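Local atomic coordinates of hypothetical protein TTHA1013 (Thermus thermophilus, PDB entry 1WV8), a protein that is of unknown function but belongs to the DUF1902 family and assembles as two subunits whose beta sheets run together. Residues R2-W10 / L56-A66; D22-E30 / L41-N52. All coordinates share one frame; numbering follows the deposited sequence.

Contact 1 and contact 2 illustrate how a small alpha/beta chain is built from a sheet and one covering helix. Contact 1 pairs the parallel strands 3-11 and 61-69. Contact 2 lays the irregular segment 22-30, which joins strands 16-20 and 30-31, on helix 34-51, and both of its segments fall between those of contact 1 along the chain. Their centres lie about 10 Å apart, and they share one core: Leu4 and Leu56 meet Leu49, Leu62 meets Leu41, and the carboxylate of Asp23 reaches the backbone of Lys5. Sheet, loop and helix therefore form a single packed unit, and both contacts also touch the second subunit.

Contact 1: residues R2-W10 / L56-A66; sequences RTLKVQALW and LELPVELRLEA
Arg2 meets residues 56-66 through its backbone more than its side chain: its N donates to Glu57 O at 2.9 Å, while its O accepts from Glu61 N. The side chain sets off away from residues 56-66, runs extended to CD (chi1 -173°), then bends at chi3 so that a face of the guanidinium lies over Thr3 CB. Leu4 is likewise held by both backbone ends, its N bonding to Glu61 O and its O receiving Arg63 N. On the apolar face CG of Leu4 stands anti to its carbonyl carbon (chi1 -62°), which sends CD1 to Val60 CG1 at 3.7 Å and CD2 across Leu56 CD2 at 4.0 Å. Beyond it Val6 CG2 presses on Leu62 CD1 at 3.3 Å, a tight fit. This is regular parallel pairing, in which Leu4 bridges Glu61 and Arg63, Val6 bridges Arg63 and Glu65, and Ala8 N bonds to Glu65 O; helix 34-51 covers the leucine-rich face, and strand 61-69 pairs on its far side antiparallel with the second subunit, so one sheet spans the dimer. The opposite face is polar. Thr3 OG1 donates to Glu61 OE2 at 2.9 Å from above the carboxylate plane, and Thr3 CG2 covers a face of the Arg63 guanidinium. Were Glu61 replaced by an alanine, the Thr3 hydroxyl would probably lose this acceptor and be set free to turn. Glu65 lies alongside Gln7: Gln7 NE2 donates to Glu65 OE1 at 3.1 Å nearly along the C-O axis, with the amide and carboxylate planes 47° apart. Glu65 OE2 comes close to Glu65 OE2 of the second subunit, a proximity that could raise the pKa of one of them, although Arg63 of that subunit offers a long, weak ion pair.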
loop_
_atom_site.group_PDB
_atom_site.type_symbol
_atom_site.label_atom_id
_atom_site.label_comp_id
_atom_site.label_asym_id
_atom_site.label_seq_id
_atom_site.Cartn_x
_atom_site.Cartn_y
_atom_site.Cartn_z
ATOM N N ARG A 2 5.674 3.984 -15.944
ATOM C CA ARG A 2 5.765 2.582 -15.429
ATOM C C ARG A 2 4.946 2.436 -14.145
ATOM O O ARG A 2 3.717 2.343 -14.182
ATOM C CB ARG A 2 7.230 2.236 -15.165
ATOM C CG ARG A 2 7.493 0.787 -14.799
ATOM C CD ARG A 2 8.955 0.566 -14.442
ATOM N NE ARG A 2 9.274 0.925 -13.057
ATOM C CZ ARG A 2 9.304 2.168 -12.570
ATOM N NH1 ARG A 2 9.036 3.213 -13.349
ATOM N NH2 ARG A 2 9.616 2.374 -11.292
ATOM N N THR A 3 5.642 2.416 -13.013
ATOM C CA THR A 3 5.002 2.302 -11.709
ATOM C C THR A 3 5.042 3.639 -10.983
ATOM O O THR A 3 6.113 4.207 -10.779
ATOM C CB THR A 3 5.714 1.274 -10.833
ATOM O OG1 THR A 3 5.559 -0.028 -11.406
ATOM C CG2 THR A 3 5.137 1.283 -9.417
ATOM N N LEU A 4 3.869 4.142 -10.620
ATOM C CA LEU A 4 3.763 5.408 -9.904
ATOM C C LEU A 4 3.510 5.106 -8.433
ATOM O O LEU A 4 2.451 4.587 -8.068
ATOM C CB LEU A 4 2.607 6.242 -10.450
ATOM C CG LEU A 4 2.666 6.695 -11.907
ATOM C CD1 LEU A 4 1.352 7.309 -12.335
ATOM C CD2 LEU A 4 3.802 7.684 -12.052
ATOM N N LYS A 5 4.486 5.428 -7.599
ATOM C CA LYS A 5 4.373 5.189 -6.175
ATOM C C LYS A 5 3.625 6.333 -5.504
ATOM O O LYS A 5 3.979 7.499 -5.665
ATOM C CB LYS A 5 5.771 5.035 -5.576
ATOM C CG LYS A 5 6.573 3.906 -6.211
ATOM C CD LYS A 5 7.940 3.763 -5.562
ATOM C CE LYS A 5 8.765 2.681 -6.240
ATOM N NZ LYS A 5 10.112 2.526 -5.611
ATOM N N VAL A 6 2.580 5.984 -4.763
ATOM C CA VAL A 6 1.766 6.953 -4.036
ATOM C C VAL A 6 1.666 6.513 -2.580
ATOM O O VAL A 6 1.290 5.366 -2.287
ATOM C CB VAL A 6 0.339 7.034 -4.615
ATOM C CG1 VAL A 6 -0.526 7.998 -3.789
ATOM C CG2 VAL A 6 0.405 7.483 -6.063
ATOM N N GLN A 7 2.006 7.411 -1.660
ATOM C CA GLN A 7 1.917 7.067 -0.252
ATOM C C GLN A 7 0.575 7.472 0.336
ATOM O O GLN A 7 0.028 8.527 0.008
ATOM C CB GLN A 7 3.026 7.726 0.559
ATOM C CG GLN A 7 4.415 7.206 0.295
ATOM C CD GLN A 7 5.050 7.850 -0.913
ATOM O OE1 GLN A 7 5.105 9.070 -1.010
ATOM N NE2 GLN A 7 5.546 7.031 -1.839
ATOM N N ALA A 8 0.052 6.616 1.205
ATOM C CA ALA A 8 -1.203 6.882 1.888
ATOM C C ALA A 8 -0.762 7.089 3.320
ATOM O O ALA A 8 -0.198 6.185 3.933
ATOM C CB ALA A 8 -2.143 5.692 1.795
ATOM N N LEU A 9 -0.991 8.292 3.830
ATOM C CA LEU A 9 -0.591 8.640 5.188
ATOM C C LEU A 9 -1.841 8.737 6.052
ATOM O O LEU A 9 -2.802 9.425 5.697
ATOM C CB LEU A 9 0.161 9.972 5.146
ATOM C CG LEU A 9 1.223 9.994 4.042
ATOM C CD1 LEU A 9 1.593 11.412 3.705
ATOM C CD2 LEU A 9 2.428 9.197 4.484
ATOM N N TRP A 10 -1.843 8.033 7.180
ATOM C CA TRP A 10 -3.021 8.059 8.037
ATOM C C TRP A 10 -3.067 9.314 8.906
ATOM O O TRP A 10 -2.110 9.637 9.604
ATOM C CB TRP A 10 -3.060 6.823 8.925
ATOM C CG TRP A 10 -4.154 6.863 9.961
ATOM C CD1 TRP A 10 -3.998 6.810 11.322
ATOM C CD2 TRP A 10 -5.564 6.911 9.721
ATOM N NE1 TRP A 10 -5.222 6.814 11.938
ATOM C CE2 TRP A 10 -6.205 6.877 10.982
ATOM C CE3 TRP A 10 -6.354 6.977 8.562
ATOM C CZ2 TRP A 10 -7.603 6.902 11.121
ATOM C CZ3 TRP A 10 -7.748 7.003 8.700
ATOM C CH2 TRP A 10 -8.353 6.966 9.971
ATOM N N LEU A 56 5.459 9.328 -19.642
ATOM C CA LEU A 56 5.367 8.030 -18.978
ATOM C C LEU A 56 5.541 6.839 -19.907
ATOM O O LEU A 56 5.171 6.895 -21.079
ATOM C CB LEU A 56 4.006 7.883 -18.302
ATOM C CG LEU A 56 3.679 8.724 -17.075
ATOM C CD1 LEU A 56 2.214 8.540 -16.728
ATOM C CD2 LEU A 56 4.567 8.304 -15.914
ATOM N N GLU A 57 6.102 5.759 -19.371
ATOM C CA GLU A 57 6.261 4.529 -20.138
ATOM C C GLU A 57 5.043 3.686 -19.771
ATOM O O GLU A 57 4.669 3.607 -18.600
ATOM C CB GLU A 57 7.549 3.798 -19.760
ATOM C CG GLU A 57 8.808 4.503 -20.218
ATOM C CD GLU A 57 10.045 3.656 -20.030
ATOM O OE1 GLU A 57 10.075 2.524 -20.559
ATOM O OE2 GLU A 57 10.985 4.122 -19.355
ATOM N N LEU A 58 4.419 3.067 -20.767
ATOM C CA LEU A 58 3.219 2.272 -20.540
ATOM C C LEU A 58 3.431 0.758 -20.624
ATOM O O LEU A 58 4.435 0.288 -21.162
ATOM C CB LEU A 58 2.138 2.712 -21.536
ATOM C CG LEU A 58 1.479 4.096 -21.373
ATOM C CD1 LEU A 58 2.459 5.137 -20.860
ATOM C CD2 LEU A 58 0.922 4.528 -22.715
ATOM N N PRO A 59 2.491 -0.026 -20.065
ATOM C CA PRO A 59 1.288 0.461 -19.381
ATOM C C PRO A 59 1.642 0.901 -17.958
ATOM O O PRO A 59 2.511 0.302 -17.313
ATOM C CB PRO A 59 0.372 -0.754 -19.406
ATOM C CG PRO A 59 1.336 -1.872 -19.209
ATOM C CD PRO A 59 2.497 -1.499 -20.122
ATOM N N VAL A 60 0.972 1.944 -17.474
ATOM C CA VAL A 60 1.252 2.461 -16.136
ATOM C C VAL A 60 0.374 1.867 -15.039
ATOM O O VAL A 60 -0.838 1.720 -15.206
ATOM C CB VAL A 60 1.107 4.005 -16.085
ATOM C CG1 VAL A 60 1.422 4.509 -14.686
ATOM C CG2 VAL A 60 2.039 4.653 -17.094
ATOM N N GLU A 61 1.004 1.526 -13.917
ATOM C CA GLU A 61 0.298 0.973 -12.765
ATOM C C GLU A 61 0.533 1.853 -11.538
ATOM O O GLU A 61 1.612 2.433 -11.356
ATOM C CB GLU A 61 0.770 -0.447 -12.467
ATOM C CG GLU A 61 2.273 -0.573 -12.276
ATOM C CD GLU A 61 2.680 -1.888 -11.627
ATOM O OE1 GLU A 61 2.240 -2.957 -12.105
ATOM O OE2 GLU A 61 3.450 -1.853 -10.643
ATOM N N LEU A 62 -0.490 1.940 -10.703
ATOM C CA LEU A 62 -0.445 2.730 -9.478
ATOM C C LEU A 62 -0.126 1.851 -8.257
ATOM O O LEU A 62 -0.844 0.888 -7.989
ATOM C CB LEU A 62 -1.806 3.403 -9.284
ATOM C CG LEU A 62 -2.045 4.269 -8.051
ATOM C CD1 LEU A 62 -1.282 5.568 -8.195
ATOM C CD2 LEU A 62 -3.536 4.544 -7.912
ATOM N N ARG A 63 0.950 2.166 -7.530
ATOM C CA ARG A 63 1.302 1.400 -6.327
ATOM C C ARG A 63 1.014 2.232 -5.062
ATOM O O ARG A 63 1.775 3.136 -4.705
ATOM C CB ARG A 63 2.781 0.991 -6.340
ATOM C CG ARG A 63 3.174 0.089 -5.162
ATOM C CD ARG A 63 4.656 -0.282 -5.175
ATOM N NE ARG A 63 5.058 -1.008 -6.380
ATOM C CZ ARG A 63 6.303 -1.408 -6.632
ATOM N NH1 ARG A 63 7.269 -1.153 -5.758
ATOM N NH2 ARG A 63 6.589 -2.050 -7.757
ATOM N N LEU A 64 -0.103 1.941 -4.402
ATOM C CA LEU A 64 -0.471 2.645 -3.175
ATOM C C LEU A 64 0.256 1.990 -2.010
ATOM O O LEU A 64 0.091 0.793 -1.758
ATOM C CB LEU A 64 -1.967 2.561 -2.936
ATOM C CG LEU A 64 -2.690 3.792 -2.368
ATOM C CD1 LEU A 64 -3.855 3.308 -1.524
ATOM C CD2 LEU A 64 -1.760 4.658 -1.536
ATOM N N GLU A 65 1.057 2.780 -1.299
ATOM C CA GLU A 65 1.840 2.281 -0.175
ATOM C C GLU A 65 1.387 2.849 1.170
ATOM O O GLU A 65 1.150 4.048 1.301
ATOM C CB GLU A 65 3.315 2.619 -0.397
ATOM C CG GLU A 65 3.872 2.074 -1.716
ATOM C CD GLU A 65 5.203 2.703 -2.097
ATOM O OE1 GLU A 65 5.258 3.951 -2.180
ATOM O OE2 GLU A 65 6.186 1.955 -2.321
ATOM N N ALA A 66 1.270 1.977 2.165
ATOM C CA ALA A 66 0.870 2.379 3.505
ATOM C C ALA A 66 1.857 1.754 4.468
ATOM O O ALA A 66 2.016 0.526 4.490
ATOM C CB ALA A 66 -0.547 1.892 3.818
#

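Contact 2: residues D22-E30 / L41-N52; sequences DDVPGLATE and LAVMVPELLEEN
Leu48 projects from the helix against the turn at Pro25 and Gly26 (positive phi, 47°), with CD1 3.6 Å from both Pro25 O and Gly26 O. The same methyl meets Leu27 CD1 at 4.0 Å, the two side chains crossing at about a right angle, and Val24 CG1 completes the group around it. One helical turn earlier the selenium of Met44, a selenomethionine, slides past Thr29 and comes to 3.7 Å from Thr29 CB, while Thr29 CG2 fits closely on Leu41 CD1 at 3.4 Å. At the other end Pro25 CB rests on Asn52 ND2 at 3.6 Å. That amide is held back onto the end of the helix it follows: Asn52 ND2 donates to Leu48 O at 2.7 Å, which steadies the surface under the proline. Further out, Ser21 OG accepts from Asp23 N, and Asp23 OD2 accepts from Lys5 N, tying the start of the loop to strand 3-11. Loop and helix thus meet through apolar side chains and methyl groups set against backbone carbonyls, with no hydrogen bond between them; fit and burial hold them, and the polar bonds described stay at the helix end or run from the loop to Ser21 and strand 3-11.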
loop_
_atom_site.group_PDB
_atom_site.type_symbol
_atom_site.label_atom_id
_atom_site.label_comp_id
_atom_site.label_asym_id
_atom_site.label_seq_id
_atom_site.Cartn_x
_atom_site.Cartn_y
_atom_site.Cartn_z
ATOM N N ASP A 22 5.541 11.724 -5.137
ATOM C CA ASP A 22 6.644 12.451 -5.745
ATOM C C ASP A 22 6.657 12.163 -7.252
ATOM O O ASP A 22 7.349 12.843 -8.017
ATOM C CB ASP A 22 7.969 12.008 -5.120
ATOM C CG ASP A 22 9.090 12.993 -5.373
ATOM O OD1 ASP A 22 8.996 14.136 -4.876
ATOM O OD2 ASP A 22 10.061 12.628 -6.069
ATOM N N ASP A 23 5.893 11.155 -7.674
ATOM C CA ASP A 23 5.814 10.783 -9.086
ATOM C C ASP A 23 4.591 11.402 -9.772
ATOM O O ASP A 23 4.539 11.488 -10.994
ATOM C CB ASP A 23 5.757 9.250 -9.255
ATOM C CG ASP A 23 7.026 8.544 -8.781
ATOM O OD1 ASP A 23 8.123 9.120 -8.917
ATOM O OD2 ASP A 23 6.929 7.397 -8.290
ATOM N N VAL A 24 3.610 11.831 -8.984
ATOM C CA VAL A 24 2.389 12.422 -9.526
ATOM C C VAL A 24 2.236 13.885 -9.100
ATOM O O VAL A 24 2.110 14.187 -7.915
ATOM C CB VAL A 24 1.156 11.623 -9.062
ATOM C CG1 VAL A 24 -0.099 12.202 -9.657
ATOM C CG2 VAL A 24 1.305 10.171 -9.467
ATOM N N PRO A 25 2.238 14.812 -10.076
ATOM C CA PRO A 25 2.109 16.258 -9.858
ATOM C C PRO A 25 0.764 16.720 -9.321
ATOM O O PRO A 25 -0.281 16.166 -9.665
ATOM C CB PRO A 25 2.384 16.846 -11.243
ATOM C CG PRO A 25 3.231 15.799 -11.911
ATOM C CD PRO A 25 2.526 14.536 -11.493
ATOM N N GLY A 26 0.807 17.755 -8.484
ATOM C CA GLY A 26 -0.399 18.321 -7.914
ATOM C C GLY A 26 -1.385 17.325 -7.342
ATOM O O GLY A 26 -2.596 17.507 -7.478
ATOM N N LEU A 27 -0.885 16.270 -6.706
ATOM C CA LEU A 27 -1.781 15.287 -6.118
ATOM C C LEU A 27 -2.202 15.724 -4.723
ATOM O O LEU A 27 -1.376 15.888 -3.822
ATOM C CB LEU A 27 -1.119 13.904 -6.054
ATOM C CG LEU A 27 -1.951 12.821 -5.358
ATOM C CD1 LEU A 27 -3.357 12.763 -5.957
ATOM C CD2 LEU A 27 -1.255 11.477 -5.500
ATOM N N ALA A 28 -3.502 15.922 -4.555
ATOM C CA ALA A 28 -4.044 16.327 -3.272
ATOM C C ALA A 28 -5.377 15.620 -3.111
ATOM O O ALA A 28 -6.382 16.041 -3.685
ATOM C CB ALA A 28 -4.231 17.836 -3.239
ATOM N N THR A 29 -5.387 14.533 -2.349
ATOM C CA THR A 29 -6.626 13.790 -2.156
ATOM C C THR A 29 -6.570 12.847 -0.961
ATOM O O THR A 29 -5.501 12.357 -0.588
ATOM C CB THR A 29 -6.986 12.987 -3.435
ATOM O OG1 THR A 29 -8.152 12.190 -3.189
ATOM C CG2 THR A 29 -5.821 12.086 -3.856
ATOM N N GLU A 30 -7.729 12.604 -0.358
ATOM C CA GLU A 30 -7.818 11.718 0.796
ATOM C C GLU A 30 -9.160 10.999 0.773
ATOM O O GLU A 30 -10.020 11.319 -0.041
ATOM C CB GLU A 30 -7.703 12.511 2.102
ATOM C CG GLU A 30 -8.924 13.358 2.387
ATOM C CD GLU A 30 -8.758 14.787 1.930
ATOM O OE1 GLU A 30 -8.197 15.010 0.839
ATOM O OE2 GLU A 30 -9.200 15.687 2.670
ATOM N N LEU A 41 -8.028 7.674 -6.531
ATOM C CA LEU A 41 -6.755 7.783 -7.238
ATOM C C LEU A 41 -6.826 7.314 -8.693
ATOM O O LEU A 41 -6.241 7.929 -9.584
ATOM C CB LEU A 41 -5.675 6.991 -6.489
ATOM C CG LEU A 41 -4.853 7.733 -5.421
ATOM C CD1 LEU A 41 -5.712 8.754 -4.739
ATOM C CD2 LEU A 41 -4.286 6.743 -4.403
ATOM N N ALA A 42 -7.545 6.222 -8.919
ATOM C CA ALA A 42 -7.693 5.649 -10.251
ATOM C C ALA A 42 -8.211 6.675 -11.245
ATOM O O ALA A 42 -7.857 6.649 -12.422
ATOM C CB ALA A 42 -8.635 4.459 -10.199
ATOM N N VAL A 43 -9.048 7.582 -10.758
ATOM C CA VAL A 43 -9.626 8.619 -11.597
ATOM C C VAL A 43 -8.712 9.838 -11.717
ATOM O O VAL A 43 -8.326 10.234 -12.817
ATOM C CB VAL A 43 -10.980 9.083 -11.036
ATOM C CG1 VAL A 43 -11.588 10.112 -11.954
ATOM C CG2 VAL A 43 -11.917 7.897 -10.873
HETATM N N MSE A 44 -8.363 10.422 -10.576
HETATM C CA MSE A 44 -7.521 11.612 -10.539
HETATM C C MSE A 44 -6.115 11.535 -11.120
HETATM O O MSE A 44 -5.693 12.446 -11.829
HETATM C CB MSE A 44 -7.401 12.111 -9.107
HETATM C CG MSE A 44 -8.651 12.739 -8.556
HETATM SE SE MSE A 44 -8.224 13.497 -6.844
HETATM C CE MSE A 44 -6.814 14.716 -7.395
ATOM N N VAL A 45 -5.381 10.472 -10.806
ATOM C CA VAL A 45 -4.007 10.337 -11.285
ATOM C C VAL A 45 -3.819 10.443 -12.801
ATOM O O VAL A 45 -2.911 11.127 -13.267
ATOM C CB VAL A 45 -3.371 9.018 -10.780
ATOM C CG1 VAL A 45 -2.028 8.786 -11.460
ATOM C CG2 VAL A 45 -3.170 9.096 -9.269
ATOM N N PRO A 46 -4.668 9.771 -13.595
ATOM C CA PRO A 46 -4.464 9.894 -15.043
ATOM C C PRO A 46 -4.604 11.363 -15.425
ATOM O O PRO A 46 -3.717 11.948 -16.064
ATOM C CB PRO A 46 -5.581 9.027 -15.627
ATOM C CG PRO A 46 -5.804 7.994 -14.549
ATOM C CD PRO A 46 -5.771 8.843 -13.297
ATOM N N GLU A 47 -5.724 11.947 -14.999
ATOM C CA GLU A 47 -6.040 13.350 -15.253
ATOM C C GLU A 47 -4.869 14.272 -14.940
ATOM O O GLU A 47 -4.491 15.101 -15.766
ATOM C CB GLU A 47 -7.243 13.784 -14.413
ATOM C CG GLU A 47 -8.465 12.898 -14.546
ATOM C CD GLU A 47 -9.625 13.372 -13.681
ATOM O OE1 GLU A 47 -9.397 13.653 -12.483
ATOM O OE2 GLU A 47 -10.763 13.458 -14.191
ATOM N N LEU A 48 -4.303 14.130 -13.742
ATOM C CA LEU A 48 -3.179 14.964 -13.317
ATOM C C LEU A 48 -1.948 14.761 -14.181
ATOM O O LEU A 48 -1.178 15.696 -14.398
ATOM C CB LEU A 48 -2.831 14.687 -11.851
ATOM C CG LEU A 48 -3.867 15.157 -10.821
ATOM C CD1 LEU A 48 -3.508 14.644 -9.435
ATOM C CD2 LEU A 48 -3.929 16.672 -10.827
ATOM N N LEU A 49 -1.762 13.539 -14.675
ATOM C CA LEU A 49 -0.616 13.224 -15.526
ATOM C C LEU A 49 -0.757 13.851 -16.912
ATOM O O LEU A 49 0.236 14.233 -17.535
ATOM C CB LEU A 49 -0.451 11.709 -15.647
ATOM C CG LEU A 49 0.063 11.031 -14.379
ATOM C CD1 LEU A 49 -0.075 9.520 -14.505
ATOM C CD2 LEU A 49 1.513 11.425 -14.145
ATOM N N GLU A 50 -1.990 13.962 -17.395
ATOM C CA GLU A 50 -2.221 14.561 -18.700
ATOM C C GLU A 50 -2.092 16.074 -18.575
ATOM O O GLU A 50 -1.296 16.698 -19.281
ATOM C CB GLU A 50 -3.606 14.172 -19.217
ATOM C CG GLU A 50 -3.812 12.660 -19.232
ATOM C CD GLU A 50 -5.145 12.245 -19.816
ATOM O OE1 GLU A 50 -6.174 12.851 -19.448
ATOM O OE2 GLU A 50 -5.164 11.304 -20.636
ATOM N N GLU A 51 -2.857 16.652 -17.651
ATOM C CA GLU A 51 -2.830 18.090 -17.408
ATOM C C GLU A 51 -1.398 18.593 -17.278
ATOM O O GLU A 51 -1.116 19.759 -17.538
ATOM C CB GLU A 51 -3.601 18.434 -16.132
ATOM C CG GLU A 51 -5.027 17.914 -16.104
ATOM C CD GLU A 51 -5.790 18.356 -14.864
ATOM O OE1 GLU A 51 -5.253 18.210 -13.745
ATOM O OE2 GLU A 51 -6.931 18.842 -15.005
ATOM N N ASN A 52 -0.497 17.710 -16.864
ATOM C CA ASN A 52 0.911 18.062 -16.708
ATOM C C ASN A 52 1.752 17.311 -17.740
ATOM O O ASN A 52 1.240 16.466 -18.474
ATOM C CB ASN A 52 1.383 17.712 -15.295
ATOM C CG ASN A 52 0.732 18.574 -14.232
ATOM O OD1 ASN A 52 1.070 19.746 -14.076
ATOM N ND2 ASN A 52 -0.219 18.001 -13.503
#